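Side-chain contacts in putative transcriptional regulator protein (Vibrio parahaemolyticus, PDB 3ER6), which is of unknown function but probably acts as a DNA-binding transcription regulator, of which this chain is the DJ-1/PfpI-like domain: residues Gly81-Gly84 / Glu88-Asp91; Ala96-Ile101 / Ile118-Lys123; Glu103-Leu106 / Lys110-Ala113; Tyr164-Ser167 / Ser171-Ser174; Met44-Thr49 / Gln70-Thr75. The protein carries 1 engineered substitution. All coordinates share one frame; numbering follows the deposited sequence.

Contact 1: residues Gly81-Gly84 / Glu88-Asp91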
loop_
_atom_site.group_PDB
_atom_site.type_symbol
_atom_site.label_atom_id
_atom_site.label_comp_id
_atom_site.label_asym_id
_atom_site.label_seq_id
_atom_site.Cartn_x
_atom_site.Cartn_y
_atom_site.Cartn_z
ATOM N N GLY A 81 4.433 11.354 -1.514
ATOM C CA GLY A 81 3.494 10.612 -0.628
ATOM C C GLY A 81 2.857 11.425 0.505
ATOM O O GLY A 81 3.038 12.645 0.622
ATOM N N SER A 82 2.135 10.712 1.385
ATOM C CA SER A 82 1.495 11.263 2.568
ATOM C C SER A 82 2.429 12.044 3.479
ATOM O O SER A 82 3.602 11.680 3.704
ATOM C CB SER A 82 0.846 10.127 3.386
ATOM O OG SER A 82 0.063 10.691 4.411
ATOM N N ILE A 83 1.898 13.135 4.027
ATOM C CA ILE A 83 2.622 13.837 5.067
ATOM C C ILE A 83 1.979 13.625 6.416
ATOM O O ILE A 83 2.342 14.291 7.392
ATOM C CB ILE A 83 2.847 15.379 4.734
ATOM C CG1 ILE A 83 1.509 16.151 4.549
ATOM C CG2 ILE A 83 3.739 15.553 3.492
ATOM C CD1 ILE A 83 1.725 17.755 4.537
ATOM N N GLY A 84 1.021 12.702 6.472
ATOM C CA GLY A 84 0.202 12.512 7.694
ATOM C C GLY A 84 -0.659 13.755 7.959
ATOM O O GLY A 84 -1.218 14.320 7.043
ATOM N N GLU A 88 0.473 19.130 11.632
ATOM C CA GLU A 88 1.709 18.691 12.276
ATOM C C GLU A 88 2.937 18.975 11.383
ATOM O O GLU A 88 3.944 19.567 11.818
ATOM C CB GLU A 88 1.601 17.189 12.440
ATOM C CG GLU A 88 2.345 16.608 13.599
ATOM C CD GLU A 88 3.811 17.014 13.621
ATOM O OE1 GLU A 88 4.355 17.367 12.555
ATOM O OE2 GLU A 88 4.431 16.951 14.724
ATOM N N SER A 89 2.852 18.585 10.110
ATOM C CA SER A 89 4.079 18.379 9.339
ATOM C C SER A 89 4.358 19.434 8.307
ATOM O O SER A 89 5.497 19.625 7.888
ATOM C CB SER A 89 3.963 17.038 8.636
ATOM O OG SER A 89 2.839 17.055 7.769
ATOM N N LEU A 90 3.321 20.047 7.787
ATOM C CA LEU A 90 3.486 20.805 6.507
ATOM C C LEU A 90 4.562 21.891 6.648
ATOM O O LEU A 90 5.371 22.112 5.724
ATOM C CB LEU A 90 2.151 21.432 6.046
ATOM C CG LEU A 90 2.173 22.164 4.691
ATOM C CD1 LEU A 90 2.550 21.241 3.507
ATOM C CD2 LEU A 90 0.814 22.839 4.402
ATOM N N ASP A 91 4.542 22.579 7.796
ATOM C CA ASP A 91 5.411 23.726 8.022
ATOM C C ASP A 91 6.809 23.299 8.393
ATOM O O ASP A 91 7.706 24.133 8.447
ATOM C CB ASP A 91 4.850 24.664 9.115
ATOM C CG ASP A 91 3.661 25.498 8.608
ATOM O OD1 ASP A 91 3.364 25.461 7.368
ATOM O OD2 ASP A 91 3.024 26.190 9.452
#

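Contact 2: residues Ala96-Ile101 / Ile118-Lys123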
loop_
_atom_site.group_PDB
_atom_site.type_symbol
_atom_site.label_atom_id
_atom_site.label_comp_id
_atom_site.label_asym_id
_atom_site.label_seq_id
_atom_site.Cartn_x
_atom_site.Cartn_y
_atom_site.Cartn_z
ATOM N N ALA A 96 14.349 23.655 1.105
ATOM C CA ALA A 96 15.123 23.182 -0.039
ATOM C C ALA A 96 14.392 22.060 -0.787
ATOM O O ALA A 96 14.556 21.892 -2.004
ATOM C CB ALA A 96 16.491 22.739 0.381
ATOM N N LEU A 97 13.582 21.305 -0.048
ATOM C CA LEU A 97 12.795 20.227 -0.661
ATOM C C LEU A 97 11.640 20.846 -1.465
ATOM O O LEU A 97 11.353 20.384 -2.566
ATOM C CB LEU A 97 12.282 19.282 0.406
ATOM C CG LEU A 97 11.887 17.844 0.072
ATOM C CD1 LEU A 97 12.978 17.014 -0.716
ATOM C CD2 LEU A 97 11.606 17.156 1.382
ATOM N N PHE A 98 10.976 21.882 -0.923
ATOM C CA PHE A 98 10.025 22.642 -1.748
ATOM C C PHE A 98 10.691 23.207 -2.994
ATOM O O PHE A 98 10.083 23.222 -4.050
ATOM C CB PHE A 98 9.358 23.783 -0.960
ATOM C CG PHE A 98 8.198 23.343 -0.155
ATOM C CD1 PHE A 98 7.002 23.013 -0.789
ATOM C CD2 PHE A 98 8.288 23.228 1.213
ATOM C CE1 PHE A 98 5.884 22.601 -0.039
ATOM C CE2 PHE A 98 7.201 22.810 1.967
ATOM C CZ PHE A 98 5.980 22.488 1.332
ATOM N N ASP A 99 11.934 23.701 -2.881
ATOM C CA ASP A 99 12.591 24.256 -4.049
ATOM C C ASP A 99 12.797 23.153 -5.068
ATOM O O ASP A 99 12.603 23.348 -6.238
ATOM C CB ASP A 99 13.962 24.892 -3.711
ATOM C CG ASP A 99 13.836 26.153 -2.836
ATOM O OD1 ASP A 99 12.740 26.751 -2.809
ATOM O OD2 ASP A 99 14.833 26.529 -2.154
ATOM N N TRP A 100 13.191 21.964 -4.602
ATOM C CA TRP A 100 13.450 20.835 -5.495
ATOM C C TRP A 100 12.168 20.370 -6.264
ATOM O O TRP A 100 12.193 20.180 -7.462
ATOM C CB TRP A 100 14.062 19.716 -4.631
ATOM C CG TRP A 100 14.359 18.428 -5.315
ATOM C CD1 TRP A 100 15.381 18.171 -6.198
ATOM C CD2 TRP A 100 13.722 17.175 -5.045
ATOM N NE1 TRP A 100 15.377 16.839 -6.537
ATOM C CE2 TRP A 100 14.357 16.207 -5.856
ATOM C CE3 TRP A 100 12.624 16.800 -4.265
ATOM C CZ2 TRP A 100 13.948 14.876 -5.894
ATOM C CZ3 TRP A 100 12.213 15.446 -4.273
ATOM C CH2 TRP A 100 12.886 14.496 -5.102
ATOM N N ILE A 101 11.036 20.306 -5.580
ATOM C CA ILE A 101 9.751 19.962 -6.201
ATOM C C ILE A 101 9.335 21.036 -7.207
ATOM O O ILE A 101 8.881 20.743 -8.334
ATOM C CB ILE A 101 8.694 19.819 -5.090
ATOM C CG1 ILE A 101 9.018 18.580 -4.216
ATOM C CG2 ILE A 101 7.231 19.783 -5.676
ATOM C CD1 ILE A 101 8.212 18.520 -2.879
ATOM N N ILE A 118 -0.990 15.879 -1.381
ATOM C CA ILE A 118 -1.718 16.955 -2.095
ATOM C C ILE A 118 -1.513 18.356 -1.435
ATOM O O ILE A 118 -1.396 19.372 -2.145
ATOM C CB ILE A 118 -3.230 16.613 -2.351
ATOM C CG1 ILE A 118 -3.332 15.408 -3.288
ATOM C CG2 ILE A 118 -3.994 17.878 -2.957
ATOM C CD1 ILE A 118 -4.631 14.670 -3.212
ATOM N N PHE A 119 -1.395 18.391 -0.110
ATOM C CA PHE A 119 -1.171 19.636 0.612
ATOM C C PHE A 119 0.199 20.213 0.191
ATOM O O PHE A 119 0.372 21.447 0.163
ATOM C CB PHE A 119 -1.177 19.421 2.142
ATOM C CG PHE A 119 -2.554 19.273 2.739
ATOM C CD1 PHE A 119 -3.348 18.154 2.456
ATOM C CD2 PHE A 119 -3.058 20.260 3.607
ATOM C CE1 PHE A 119 -4.613 18.024 3.023
ATOM C CE2 PHE A 119 -4.332 20.131 4.151
ATOM C CZ PHE A 119 -5.096 19.009 3.869
ATOM N N VAL A 120 1.181 19.344 -0.072
ATOM C CA VAL A 120 2.505 19.785 -0.532
ATOM C C VAL A 120 2.433 20.471 -1.913
ATOM O O VAL A 120 2.965 21.594 -2.121
ATOM C CB VAL A 120 3.522 18.604 -0.595
ATOM C CG1 VAL A 120 4.901 19.109 -1.044
ATOM C CG2 VAL A 120 3.624 17.891 0.783
ATOM N N VAL A 121 1.756 19.829 -2.863
ATOM C CA VAL A 121 1.641 20.477 -4.192
ATOM C C VAL A 121 0.761 21.784 -4.087
ATOM O O VAL A 121 1.042 22.760 -4.782
ATOM C CB VAL A 121 1.108 19.521 -5.306
ATOM C CG1 VAL A 121 2.039 18.342 -5.467
ATOM C CG2 VAL A 121 -0.271 19.057 -4.979
ATOM N N ALA A 122 -0.255 21.798 -3.217
ATOM C CA ALA A 122 -1.040 23.047 -2.992
ATOM C C ALA A 122 -0.132 24.162 -2.527
ATOM O O ALA A 122 -0.080 25.222 -3.164
ATOM C CB ALA A 122 -2.215 22.835 -2.003
ATOM N N LYS A 123 0.586 23.917 -1.433
ATOM C CA LYS A 123 1.536 24.873 -0.891
ATOM C C LYS A 123 2.561 25.353 -1.926
ATOM O O LYS A 123 2.877 26.527 -1.987
ATOM C CB LYS A 123 2.271 24.281 0.311
ATOM C CG LYS A 123 3.189 25.283 0.979
ATOM C CD LYS A 123 3.652 24.725 2.313
ATOM C CE LYS A 123 4.501 25.712 3.063
ATOM N NZ LYS A 123 3.997 27.119 2.807
#

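Contact 3: residues Glu103-Leu106 / Lys110-Ala113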
loop_
_atom_site.group_PDB
_atom_site.type_symbol
_atom_site.label_atom_id
_atom_site.label_comp_id
_atom_site.label_asym_id
_atom_site.label_seq_id
_atom_site.Cartn_x
_atom_site.Cartn_y
_atom_site.Cartn_z
ATOM N N GLU A 103 11.246 23.054 -8.791
ATOM C CA GLU A 103 12.085 23.037 -9.984
ATOM C C GLU A 103 11.780 21.884 -10.885
ATOM O O GLU A 103 11.754 22.032 -12.117
ATOM C CB GLU A 103 13.590 23.010 -9.645
ATOM C CG GLU A 103 14.055 24.223 -8.821
ATOM C CD GLU A 103 15.515 24.051 -8.276
ATOM O OE1 GLU A 103 15.744 24.413 -7.101
ATOM O OE2 GLU A 103 16.420 23.540 -9.000
ATOM N N LEU A 104 11.642 20.699 -10.305
ATOM C CA LEU A 104 11.324 19.531 -11.112
ATOM C C LEU A 104 10.038 19.802 -11.903
ATOM O O LEU A 104 9.940 19.469 -13.095
ATOM C CB LEU A 104 11.163 18.259 -10.253
ATOM C CG LEU A 104 12.415 17.588 -9.676
ATOM C CD1 LEU A 104 11.969 16.469 -8.620
ATOM C CD2 LEU A 104 13.380 17.045 -10.761
ATOM N N HIS A 105 9.045 20.399 -11.243
ATOM C CA HIS A 105 7.804 20.734 -11.957
ATOM C C HIS A 105 8.031 21.730 -13.115
ATOM O O HIS A 105 7.539 21.528 -14.226
ATOM C CB HIS A 105 6.788 21.314 -11.007
ATOM C CG HIS A 105 5.531 21.736 -11.681
ATOM N ND1 HIS A 105 5.117 23.048 -11.717
ATOM C CD2 HIS A 105 4.585 21.021 -12.340
ATOM C CE1 HIS A 105 3.961 23.129 -12.356
ATOM N NE2 HIS A 105 3.625 21.918 -12.757
ATOM N N LEU A 106 8.769 22.813 -12.836
ATOM C CA LEU A 106 9.155 23.773 -13.879
ATOM C C LEU A 106 9.887 23.096 -15.017
ATOM O O LEU A 106 9.738 23.481 -16.175
ATOM C CB LEU A 106 10.025 24.895 -13.292
ATOM C CG LEU A 106 9.306 25.812 -12.278
ATOM C CD1 LEU A 106 10.220 26.889 -11.579
ATOM C CD2 LEU A 106 8.057 26.473 -12.896
ATOM N N LYS A 110 6.506 14.832 -14.473
ATOM C CA LYS A 110 5.148 14.613 -13.966
ATOM C C LYS A 110 5.186 14.603 -12.439
ATOM O O LYS A 110 6.111 14.007 -11.865
ATOM C CB LYS A 110 4.520 13.316 -14.486
ATOM C CG LYS A 110 4.300 13.305 -15.994
ATOM C CD LYS A 110 3.772 11.913 -16.419
ATOM C CE LYS A 110 3.606 11.836 -17.916
ATOM N NZ LYS A 110 2.799 12.990 -18.354
ATOM N N ILE A 111 4.234 15.294 -11.780
ATOM C CA ILE A 111 4.181 15.373 -10.317
ATOM C C ILE A 111 2.913 14.657 -9.856
ATOM O O ILE A 111 1.763 15.068 -10.150
ATOM C CB ILE A 111 4.170 16.830 -9.775
ATOM C CG1 ILE A 111 5.221 17.738 -10.450
ATOM C CG2 ILE A 111 4.268 16.894 -8.222
ATOM C CD1 ILE A 111 6.737 17.273 -10.224
ATOM N N VAL A 112 3.089 13.584 -9.096
ATOM C CA VAL A 112 1.942 12.765 -8.688
ATOM C C VAL A 112 1.867 12.886 -7.175
ATOM O O VAL A 112 2.826 12.521 -6.479
ATOM C CB VAL A 112 2.153 11.248 -9.044
ATOM C CG1 VAL A 112 0.909 10.451 -8.590
ATOM C CG2 VAL A 112 2.444 11.024 -10.572
ATOM N N ALA A 113 0.769 13.420 -6.655
ATOM C CA ALA A 113 0.651 13.689 -5.234
ATOM C C ALA A 113 -0.500 12.839 -4.734
ATOM O O ALA A 113 -1.593 12.883 -5.325
ATOM C CB ALA A 113 0.347 15.195 -4.963
#

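Contact 4: residues Tyr164-Ser167 / Ser171-Ser174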
loop_
_atom_site.group_PDB
_atom_site.type_symbol
_atom_site.label_atom_id
_atom_site.label_comp_id
_atom_site.label_asym_id
_atom_site.label_seq_id
_atom_site.Cartn_x
_atom_site.Cartn_y
_atom_site.Cartn_z
ATOM N N TYR A 164 -0.735 15.386 -11.124
ATOM C CA TYR A 164 -1.749 14.343 -10.924
ATOM C C TYR A 164 -2.041 14.224 -9.445
ATOM O O TYR A 164 -1.127 13.973 -8.649
ATOM C CB TYR A 164 -1.201 12.966 -11.405
ATOM C CG TYR A 164 -0.831 12.930 -12.854
ATOM C CD1 TYR A 164 -1.616 12.201 -13.770
ATOM C CD2 TYR A 164 0.308 13.586 -13.312
ATOM C CE1 TYR A 164 -1.278 12.123 -15.117
ATOM C CE2 TYR A 164 0.657 13.560 -14.689
ATOM C CZ TYR A 164 -0.159 12.839 -15.569
ATOM O OH TYR A 164 0.166 12.808 -16.891
ATOM N N LEU A 165 -3.294 14.390 -9.066
ATOM C CA LEU A 165 -3.703 14.315 -7.710
ATOM C C LEU A 165 -4.604 13.088 -7.468
ATOM O O LEU A 165 -5.585 12.842 -8.210
ATOM C CB LEU A 165 -4.534 15.564 -7.289
ATOM C CG LEU A 165 -3.970 16.982 -7.543
ATOM C CD1 LEU A 165 -4.974 18.023 -6.978
ATOM C CD2 LEU A 165 -2.571 17.168 -6.904
ATOM N N SER A 166 -4.302 12.338 -6.407
ATOM C CA SER A 166 -5.126 11.181 -6.068
ATOM C C SER A 166 -5.346 11.169 -4.503
ATOM O O SER A 166 -4.412 10.911 -3.746
ATOM C CB SER A 166 -4.484 9.874 -6.565
ATOM O OG SER A 166 -5.256 8.763 -6.074
ATOM N N SER A 167 -6.565 11.494 -4.052
ATOM C CA SER A 167 -6.919 11.568 -2.610
ATOM C C SER A 167 -6.558 10.302 -1.819
ATOM O O SER A 167 -5.991 10.370 -0.747
ATOM C CB SER A 167 -8.426 11.798 -2.432
ATOM O OG SER A 167 -8.748 13.085 -2.886
ATOM N N SER A 171 -6.254 3.895 -2.368
ATOM C CA SER A 171 -6.627 3.545 -3.729
ATOM C C SER A 171 -6.218 4.631 -4.704
ATOM O O SER A 171 -6.781 5.733 -4.667
ATOM C CB SER A 171 -8.140 3.309 -3.823
ATOM O OG SER A 171 -8.449 2.003 -3.392
ATOM N N HIS A 172 -5.243 4.322 -5.564
ATOM C CA HIS A 172 -4.707 5.303 -6.515
ATOM C C HIS A 172 -4.694 4.767 -7.934
ATOM O O HIS A 172 -3.852 5.153 -8.759
ATOM C CB HIS A 172 -3.297 5.704 -6.051
ATOM C CG HIS A 172 -3.295 6.239 -4.659
ATOM N ND1 HIS A 172 -3.772 7.492 -4.358
ATOM C CD2 HIS A 172 -2.960 5.668 -3.479
ATOM C CE1 HIS A 172 -3.692 7.694 -3.052
ATOM N NE2 HIS A 172 -3.205 6.599 -2.495
ATOM N N SER A 173 -5.619 3.847 -8.199
ATOM C CA SER A 173 -5.694 3.140 -9.486
ATOM C C SER A 173 -5.891 4.074 -10.644
ATOM O O SER A 173 -5.211 3.926 -11.688
ATOM C CB SER A 173 -6.880 2.132 -9.496
ATOM O OG SER A 173 -6.679 1.228 -8.442
ATOM N N SER A 174 -6.822 5.029 -10.533
ATOM C CA SER A 174 -7.081 5.796 -11.729
ATOM C C SER A 174 -5.833 6.593 -12.157
ATOM O O SER A 174 -5.489 6.606 -13.348
ATOM C CB SER A 174 -8.348 6.657 -11.661
ATOM O OG SER A 174 -8.131 7.781 -10.846
HETATM O O HOH W 1 -6.358 7.801 -8.464
HETATM O O HOH W 2 -7.927 8.401 -5.094
#

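Contact 5: residues Met44-Thr49 / Gln70-Thr75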
loop_
_atom_site.group_PDB
_atom_site.type_symbol
_atom_site.label_atom_id
_atom_site.label_comp_id
_atom_site.label_asym_id
_atom_site.label_seq_id
_atom_site.Cartn_x
_atom_site.Cartn_y
_atom_site.Cartn_z
ATOM N N MET A 44 13.406 2.557 -13.787
ATOM C CA MET A 44 14.114 2.638 -12.516
ATOM C C MET A 44 13.357 3.475 -11.509
ATOM O O MET A 44 12.917 4.599 -11.812
ATOM C CB MET A 44 15.580 3.100 -12.628
ATOM C CG MET A 44 16.002 3.879 -13.868
ATOM S SD MET A 44 17.851 3.956 -14.089
ATOM C CE MET A 44 18.235 2.403 -13.258
ATOM N N THR A 45 13.166 2.922 -10.321
ATOM C CA THR A 45 12.464 3.664 -9.259
ATOM C C THR A 45 13.337 3.859 -8.013
ATOM O O THR A 45 14.257 3.053 -7.747
ATOM C CB THR A 45 11.129 2.975 -8.856
ATOM O OG1 THR A 45 11.422 1.793 -8.122
ATOM C CG2 THR A 45 10.296 2.580 -10.119
ATOM N N HIS A 46 13.089 4.935 -7.267
ATOM C CA HIS A 46 13.890 5.226 -6.068
ATOM C C HIS A 46 13.013 5.807 -4.997
ATOM O O HIS A 46 12.358 6.812 -5.242
ATOM C CB HIS A 46 15.033 6.247 -6.369
ATOM C CG HIS A 46 15.827 5.924 -7.601
ATOM N ND1 HIS A 46 17.015 5.235 -7.551
ATOM C CD2 HIS A 46 15.589 6.179 -8.917
ATOM C CE1 HIS A 46 17.487 5.078 -8.774
ATOM N NE2 HIS A 46 16.646 5.650 -9.625
ATOM N N VAL A 47 12.985 5.180 -3.824
ATOM C CA VAL A 47 12.415 5.842 -2.653
ATOM C C VAL A 47 13.437 6.780 -2.011
ATOM O O VAL A 47 14.588 6.389 -1.766
ATOM C CB VAL A 47 11.893 4.800 -1.622
ATOM C CG1 VAL A 47 11.513 5.454 -0.321
ATOM C CG2 VAL A 47 10.677 3.998 -2.249
ATOM N N VAL A 48 13.016 7.996 -1.728
ATOM C CA VAL A 48 13.820 8.990 -0.990
ATOM C C VAL A 48 13.036 9.577 0.176
ATOM O O VAL A 48 11.796 9.582 0.161
ATOM C CB VAL A 48 14.326 10.169 -1.892
ATOM C CG1 VAL A 48 15.293 9.608 -2.949
ATOM C CG2 VAL A 48 13.133 10.936 -2.515
ATOM N N THR A 49 13.750 10.008 1.209
ATOM C CA THR A 49 13.109 10.558 2.384
ATOM C C THR A 49 13.601 11.987 2.568
ATOM O O THR A 49 14.684 12.364 2.098
ATOM C CB THR A 49 13.383 9.717 3.645
ATOM O OG1 THR A 49 14.769 9.882 4.017
ATOM C CG2 THR A 49 12.990 8.161 3.422
ATOM N N GLN A 70 18.715 14.721 -3.272
ATOM C CA GLN A 70 19.626 15.698 -3.896
ATOM C C GLN A 70 20.389 15.102 -5.086
ATOM O O GLN A 70 20.843 15.832 -5.944
ATOM C CB GLN A 70 20.647 16.307 -2.877
ATOM C CG GLN A 70 20.108 17.171 -1.780
ATOM C CD GLN A 70 19.749 16.389 -0.535
ATOM O OE1 GLN A 70 19.518 15.161 -0.619
ATOM N NE2 GLN A 70 19.628 17.084 0.627
ATOM N N SER A 71 20.498 13.776 -5.195
ATOM C CA SER A 71 21.166 13.197 -6.377
ATOM C C SER A 71 20.337 13.237 -7.659
ATOM O O SER A 71 20.828 12.839 -8.713
ATOM C CB SER A 71 21.567 11.738 -6.112
ATOM O OG SER A 71 22.400 11.655 -4.976
ATOM N N PHE A 72 19.087 13.677 -7.588
ATOM C CA PHE A 72 18.214 13.657 -8.750
ATOM C C PHE A 72 17.982 15.064 -9.286
ATOM O O PHE A 72 17.301 15.849 -8.670
ATOM C CB PHE A 72 16.883 12.916 -8.431
ATOM C CG PHE A 72 17.100 11.479 -8.007
ATOM C CD1 PHE A 72 17.419 10.511 -8.934
ATOM C CD2 PHE A 72 17.020 11.108 -6.676
ATOM C CE1 PHE A 72 17.691 9.198 -8.561
ATOM C CE2 PHE A 72 17.250 9.806 -6.284
ATOM C CZ PHE A 72 17.598 8.831 -7.199
ATOM N N ASP A 73 18.625 15.413 -10.396
ATOM C CA ASP A 73 18.348 16.694 -11.068
ATOM C C ASP A 73 17.212 16.588 -12.025
ATOM O O ASP A 73 16.595 17.602 -12.355
ATOM C CB ASP A 73 19.541 17.140 -11.913
ATOM C CG ASP A 73 20.634 17.712 -11.092
ATOM O OD1 ASP A 73 20.343 18.172 -9.938
ATOM O OD2 ASP A 73 21.787 17.701 -11.617
ATOM N N PHE A 74 16.963 15.362 -12.491
ATOM C CA PHE A 74 15.924 15.054 -13.494
ATOM C C PHE A 74 15.130 13.825 -13.048
ATOM O O PHE A 74 15.682 12.949 -12.413
ATOM C CB PHE A 74 16.590 14.763 -14.873
ATOM C CG PHE A 74 15.750 13.895 -15.812
ATOM C CD1 PHE A 74 14.934 14.474 -16.788
ATOM C CD2 PHE A 74 15.772 12.503 -15.701
ATOM C CE1 PHE A 74 14.139 13.689 -17.629
ATOM C CE2 PHE A 74 15.013 11.712 -16.538
ATOM C CZ PHE A 74 14.191 12.306 -17.519
ATOM N N THR A 75 13.849 13.764 -13.383
ATOM C CA THR A 75 13.083 12.497 -13.290
ATOM C C THR A 75 11.854 12.639 -14.194
ATOM O O THR A 75 11.370 13.741 -14.401
ATOM C CB THR A 75 12.615 12.190 -11.809
ATOM O OG1 THR A 75 12.026 10.875 -11.725
ATOM C CG2 THR A 75 11.585 13.270 -11.270
#

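Contact 1: residues Gly81-Gly84 / Glu88-Asp91
I83 and S89 bring their CA atoms to 6.4 Å where the loop leaving strand 77-80 runs back against helix 86-89. The hydroxyl of S89 makes the polar link, donating to the backbone carbonyl of I83 with OG and O 2.8 Å apart. It approaches at a C=O...donor angle of 133° and from 32° out of the carbonyl plane. The carbonyl of D85, four residues back, shares this hydroxyl. S89 OG sits between its own backbone N and carbonyl carbon (chi1 60°), which carries it over the I83 side chain, 3.5 Å from I83 CB. This loop follows a central parallel strand of the DJ-1/PfpI alpha/beta fold and is shaped by an ST turn: S82 OG accepts from G84 N at 3.0 Å, while D115 and T116 bind the same hydroxyl. Beside the hydrogen bond between S89 and I83 the contact turns apolar. I83 CD1 meets L90 CD1 at 3.7 Å and lies 4.0 Å from L90 CB, the two side chains crossing at a slant. F119 and V120 of helix 117-124 pack on I83, and K123 of the same helix on L90.

Contact 2: residues Ala96-Ile101 / Ile118-Lys123
F98 and V120 stand opposite each other, CA atoms 8.1 Å apart, where helix segments 96-101 and 118-123 cross nearly at right angles (-81°) with their axes 10.9 Å apart at closest. The F98 ring fills the gap. Its edge points at the main chain of the other helix, CE1 lying 3.7 Å from V120 O with the oxygen in the ring plane, and the same CE1 touches V120 CG1 at 3.8 Å. That methyl also receives I101 CD1 at 3.8 Å, so V120 CG1, placed opposite the backbone N across chi1 (-179°), is wedged between the phenylalanine and the isoleucine. On the outer side the K123 side chain crosses that of F98 at about a right angle, its extended methylenes bringing CD obliquely to 3.4 Å from F98 CZ. The chain then bends at chi4, and NZ ends 5.7 Å from the ring centroid, a long cation-pi approach that is at most weakly attractive. Solvent reaches this lysine side, while the opposite side is buried: I101 lies on L78 and I80, and V121 on I80, I111 and A113. Helices 95-106 and 117-124 thus pack on one face of the mainly parallel sheet, within one of the two helical layers of the DJ-1/PfpI alpha/beta sandwich.

Contact 3: residues Glu103-Leu106 / Lys110-Ala113
L104, in the last turn of helix 95-106, meets strand 110-113 through its backbone: its carbonyl carbon C lies 4.5 Å from I111 CD1, a distant touch. Helix 95-106 is the main helix of a beta-alpha-beta crossover, linking strand 77-80 to the parallel neighbouring strand 110-114 of the DJ-1/PfpI sheet, and the three-residue link between helix and strand brings the two segments together. The L104 side chain itself lies on L78 of the first of these strands. One residue on, H105 carries most of the contact, with its CA 6.7 Å from that of I111. Its CG stands opposite the backbone N (chi1 177°), which sends the imidazole out beside I111, and the two side chains cross at about a right angle. The ring offers a carbon here, not a nitrogen: CD2 lies 3.8 Å from I111 CG1, approaching obliquely, and no hydrogen bond joins the segments. H105 CB supports the same methylene, 3.9 Å from I111 CG1. L126 touches both H105 and I111, and I80 buries the isoleucine further. I111 CD1 turns away from the imidazole toward the helix main chain, 4.0 Å from both H105 N and H105 CA.

Contact 4: residues Tyr164-Ser167 / Ser171-Ser174
S166 lays its CH2-OH along the rim of the H172 imidazole, OG meeting ND1 at 2.6 Å in a short hydrogen bond in which either atom could be the donor. The arrangement closes a strand-loop-helix turn of the DJ-1/PfpI fold: S166 ends strand 163-166, and H172 holds the N-cap position of helix 173-184. S166 OG stands opposite its backbone N (chi1 174°), which directs the hydroxyl to the histidine. The ring is fixed from two sides, because NE2 bonds the carbonyl of P169 in the connecting loop; both imidazole nitrogens thus have partners, and the rotation of the ring about chi2 is set. Two waters also bond the serine oxygen. Water 1 lies 2.8 Å from S166 OG and 3.0 Å from S174 OG, carrying the contact on to the first turn of the helix. Water 2 sits 2.9 Å from S166 OG and donates to S171 O, also at 2.9 Å. S171 stands at the dimer interface: its side chain packs on S171 of the second subunit, and its backbone N bonds E202, an expression-tag residue of that subunit. S166 closes on the imidazole with its backbone too, O lying in the ring plane 3.4 Å from H172 CE1.

Contact 5: residues Met44-Thr49 / Gln70-Thr75
H46 and F72 form the tight part of this contact, one imidazole face covered by the far end of the phenyl ring. F72 CG lies opposite its carbonyl carbon (chi1 -60°), which carries the ring toward the strand. F72 CZ stands 3.4 Å above the imidazole plane, displaced toward the ring's rim, and is likewise 3.4 Å from H46 CG. The rings are tilted 47° to each other with centroids 4.7 Å apart, an oblique pairing. H46 CB joins in at 3.7 Å from F72 CZ. Further along the strand V48 CG1 touches F72 CE2 at 3.9 Å, so the phenyl ring spans two residues that face the same way from strand 43-48. That strand is the outermost on its side of the chain's main DJ-1/PfpI sheet, next to strand 9-14, whose R10 and V12 also pack on F72. On its other side V47 makes backbone hydrogen bonds to the second subunit, so the edge serves the dimer as well. The backbones themselves stay well apart, CA of H46 and CA of F72 being 9.8 Å from each other, and F72 bridges most of the gap. Around this plug the packing gives way to solvent: Q70 and S71, in the 3-10 turn leading into F72, are exposed, as are D73 and M44. F72 O accepts a hydrogen bond from W100 NE1.

Along the chain contact 5 comes first, then contact 1, then contact 2 with contact 3 nested inside the loop it closes, and finally contact 4. Contacts 2 and 3 share helix 95-106 and have centres about 9 Å apart. Contact 1 adjoins contact 2 at helix 117-124. Contacts 3, 4 and 5 reach the same six-stranded sheet: strands 110-114 and 163-166 are neighbours, tied by backbone bonds of I111 and A113 to Y164, whereas contact 5 lies on the far edge strand, about 21 Å between centres from contact 4. L104 of contact 3 packs on D73 of contact 5. Together they trace one continuous DJ-1/PfpI-type domain, and contacts 4 and 5 also border the second subunit.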